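PDB 3GRC: sensor protein, Kinase, which probably acts in two-component signalling as a sensor histidine kinase, through a CheY-like receiver domain that is likely to accept a phosphoryl group. Local coordinates for residues A[38-43]-A[62-68]. Numbering follows the deposited sequence.
Sequences SAAQAL and DQDGVSL
Two helix N-termini meet on one face of the parallel sheet in a CheY-like receiver domain. S38 is extended and N-caps helix 39-48. Its OG (chi1 p) accepts from Q41 N at 3.2 Å. D64 N-caps helix 65-73 in the same way, with OD1 3.0 Å from S67 N. D62, in the loop before that helix, reaches across with chi1 p. Its OD2 accepts from A40 N at 3.2 Å, and its OD1 accepts weakly from A39 N at 3.3 Å. D62 OD1 also accepts a weak hydrogen bond from Q63 N at 2.6 Å. Q63 OE1 takes a weak one from S67 OG at 3.2 Å. Nearer the sheet, A39 and L68 have the closest CA atoms, 5.7 Å apart. L68 (chi1 t, chi2 p) sets CD2 3.9 Å from A42 CB and CD1 3.8 Å from L43 CD2. A42 and L68 both rest on C12 and M54. In helix 39-48, S38 thus satisfies Q41 N and D62 satisfies A40 N; the D62 carboxylate suits the positive end of that helix dipole.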
ATOM      1  N   SER A  38      -1.961   2.848  10.963  1.00 19.95           N
ATOM      2  CA  SER A  38      -0.580   3.097  11.367  1.00 20.48           C
ATOM      3  C   SER A  38       0.352   1.977  10.939  1.00 20.89           C
ATOM      4  O   SER A  38      -0.088   0.867  10.625  1.00 21.53           O
ATOM      5  CB  SER A  38      -0.476   3.276  12.885  1.00 20.00           C
ATOM      6  OG  SER A  38      -0.506   2.016  13.543  1.00 21.23           O
ATOM      7  N   ALA A  39       1.647   2.284  10.938  1.00 22.12           N
ATOM      8  CA  ALA A  39       2.674   1.323  10.562  1.00 23.82           C
ATOM      9  C   ALA A  39       2.653   0.107  11.481  1.00 25.24           C
ATOM     10  O   ALA A  39       2.791  -1.029  11.023  1.00 27.67           O
ATOM     11  CB  ALA A  39       4.048   1.986  10.595  1.00 23.24           C
ATOM     12  N   ALA A  40       2.466   0.355  12.774  1.00 26.56           N
ATOM     13  CA  ALA A  40       2.432  -0.712  13.765  1.00 26.33           C
ATOM     14  C   ALA A  40       1.283  -1.666  13.442  1.00 27.43           C
ATOM     15  O   ALA A  40       1.477  -2.890  13.375  1.00 27.44           O
ATOM     16  CB  ALA A  40       2.257  -0.118  15.163  1.00 26.06           C
ATOM     17  N   GLN A  41       0.091  -1.103  13.237  1.00 25.10           N
ATOM     18  CA  GLN A  41      -1.075  -1.905  12.904  1.00 25.61           C
ATOM     19  C   GLN A  41      -0.853  -2.675  11.613  1.00 25.54           C
ATOM     20  O   GLN A  41      -1.272  -3.825  11.491  1.00 24.81           O
ATOM     21  CB  GLN A  41      -2.309  -1.035  12.740  1.00 25.84           C
ATOM     22  CG  GLN A  41      -2.875  -0.492  14.013  1.00 25.91           C
ATOM     23  CD  GLN A  41      -4.303  -0.041  13.815  1.00 28.24           C
ATOM     24  OE1 GLN A  41      -4.637   0.530  12.775  1.00 28.39           O
ATOM     25  NE2 GLN A  41      -5.157  -0.292  14.809  1.00 23.73           N
ATOM     26  N   ALA A  42      -0.194  -2.039  10.651  1.00 24.37           N
ATOM     27  CA  ALA A  42       0.063  -2.700   9.386  1.00 25.85           C
ATOM     28  C   ALA A  42       0.989  -3.906   9.593  1.00 26.65           C
ATOM     29  O   ALA A  42       0.741  -4.985   9.058  1.00 24.94           O
ATOM     30  CB  ALA A  42       0.667  -1.716   8.395  1.00 24.14           C
ATOM     31  N   LEU A  43       2.046  -3.726  10.377  1.00 27.73           N
ATOM     32  CA  LEU A  43       2.981  -4.819  10.645  1.00 31.65           C
ATOM     33  C   LEU A  43       2.288  -5.998  11.344  1.00 33.12           C
ATOM     34  O   LEU A  43       2.500  -7.157  10.987  1.00 35.23           O
ATOM     35  CB  LEU A  43       4.160  -4.310  11.483  1.00 31.39           C
ATOM     36  CG  LEU A  43       5.097  -3.400  10.681  1.00 32.40           C
ATOM     37  CD1 LEU A  43       6.142  -2.749  11.570  1.00 32.87           C
ATOM     38  CD2 LEU A  43       5.752  -4.239   9.598  1.00 32.90           C
ATOM     39  N   ASP A  62       3.060   7.363  13.699  1.00 55.03           N
ATOM     40  CA  ASP A  62       4.226   6.699  14.297  1.00 55.80           C
ATOM     41  C   ASP A  62       5.460   6.670  13.384  1.00 55.82           C
ATOM     42  O   ASP A  62       6.314   7.555  13.457  1.00 56.59           O
ATOM     43  CB  ASP A  62       3.871   5.260  14.761  1.00 56.27           C
ATOM     44  CG  ASP A  62       3.158   4.416  13.685  1.00 56.63           C
ATOM     45  OD1 ASP A  62       3.096   4.819  12.499  1.00 56.99           O
ATOM     46  OD2 ASP A  62       2.660   3.320  14.040  1.00 54.80           O
ATOM     47  N   GLN A  63       5.559   5.648  12.540  1.00 55.00           N
ATOM     48  CA  GLN A  63       6.672   5.525  11.607  1.00 53.38           C
ATOM     49  C   GLN A  63       6.167   6.003  10.261  1.00 51.45           C
ATOM     50  O   GLN A  63       5.015   5.746   9.907  1.00 51.19           O
ATOM     51  CB  GLN A  63       7.093   4.068  11.439  1.00 55.58           C
ATOM     52  CG  GLN A  63       7.302   3.283  12.709  1.00 58.06           C
ATOM     53  CD  GLN A  63       7.416   1.796  12.428  1.00 59.39           C
ATOM     54  OE1 GLN A  63       8.227   1.368  11.604  1.00 59.68           O
ATOM     55  NE2 GLN A  63       6.600   1.001  13.109  1.00 60.28           N
ATOM     56  N   ASP A  64       7.013   6.686   9.499  1.00 48.14           N
ATOM     57  CA  ASP A  64       6.574   7.128   8.188  1.00 46.36           C
ATOM     58  C   ASP A  64       6.498   5.944   7.228  1.00 42.90           C
ATOM     59  O   ASP A  64       7.033   4.872   7.496  1.00 42.20           O
ATOM     60  CB  ASP A  64       7.499   8.208   7.631  1.00 48.43           C
ATOM     61  CG  ASP A  64       8.947   7.830   7.713  1.00 50.53           C
ATOM     62  OD1 ASP A  64       9.332   6.790   7.131  1.00 51.56           O
ATOM     63  OD2 ASP A  64       9.705   8.582   8.364  1.00 52.94           O
ATOM     64  N   GLY A  65       5.825   6.157   6.108  1.00 40.87           N
ATOM     65  CA  GLY A  65       5.653   5.113   5.122  1.00 37.48           C
ATOM     66  C   GLY A  65       6.896   4.413   4.622  1.00 35.26           C
ATOM     67  O   GLY A  65       6.878   3.198   4.470  1.00 35.05           O
ATOM     68  N   VAL A  66       7.971   5.147   4.356  1.00 34.40           N
ATOM     69  CA  VAL A  66       9.177   4.498   3.852  1.00 35.75           C
ATOM     70  C   VAL A  66       9.785   3.569   4.900  1.00 35.21           C
ATOM     71  O   VAL A  66      10.355   2.535   4.562  1.00 35.72           O
ATOM     72  CB  VAL A  66      10.228   5.532   3.388  1.00 36.84           C
ATOM     73  CG1 VAL A  66      11.482   4.815   2.906  1.00 36.94           C
ATOM     74  CG2 VAL A  66       9.651   6.380   2.250  1.00 35.28           C
ATOM     75  N   SER A  67       9.655   3.937   6.168  1.00 34.81           N
ATOM     76  CA  SER A  67      10.168   3.115   7.261  1.00 34.88           C
ATOM     77  C   SER A  67       9.394   1.800   7.308  1.00 34.23           C
ATOM     78  O   SER A  67       9.967   0.725   7.513  1.00 34.38           O
ATOM     79  CB  SER A  67      10.002   3.850   8.596  1.00 36.74           C
ATOM     80  OG  SER A  67      10.227   2.970   9.685  1.00 35.95           O
ATOM     81  N   LEU A  68       8.082   1.898   7.129  1.00 32.03           N
ATOM     82  CA  LEU A  68       7.221   0.728   7.128  1.00 30.78           C
ATOM     83  C   LEU A  68       7.612  -0.199   5.982  1.00 30.20           C
ATOM     84  O   LEU A  68       7.795  -1.398   6.183  1.00 30.55           O
ATOM     85  CB  LEU A  68       5.761   1.152   6.978  1.00 31.19           C
ATOM     86  CG  LEU A  68       4.724   0.056   6.704  1.00 30.89           C
ATOM     87  CD1 LEU A  68       4.879  -1.106   7.679  1.00 29.57           C
ATOM     88  CD2 LEU A  68       3.341   0.675   6.810  1.00 29.51           C
TER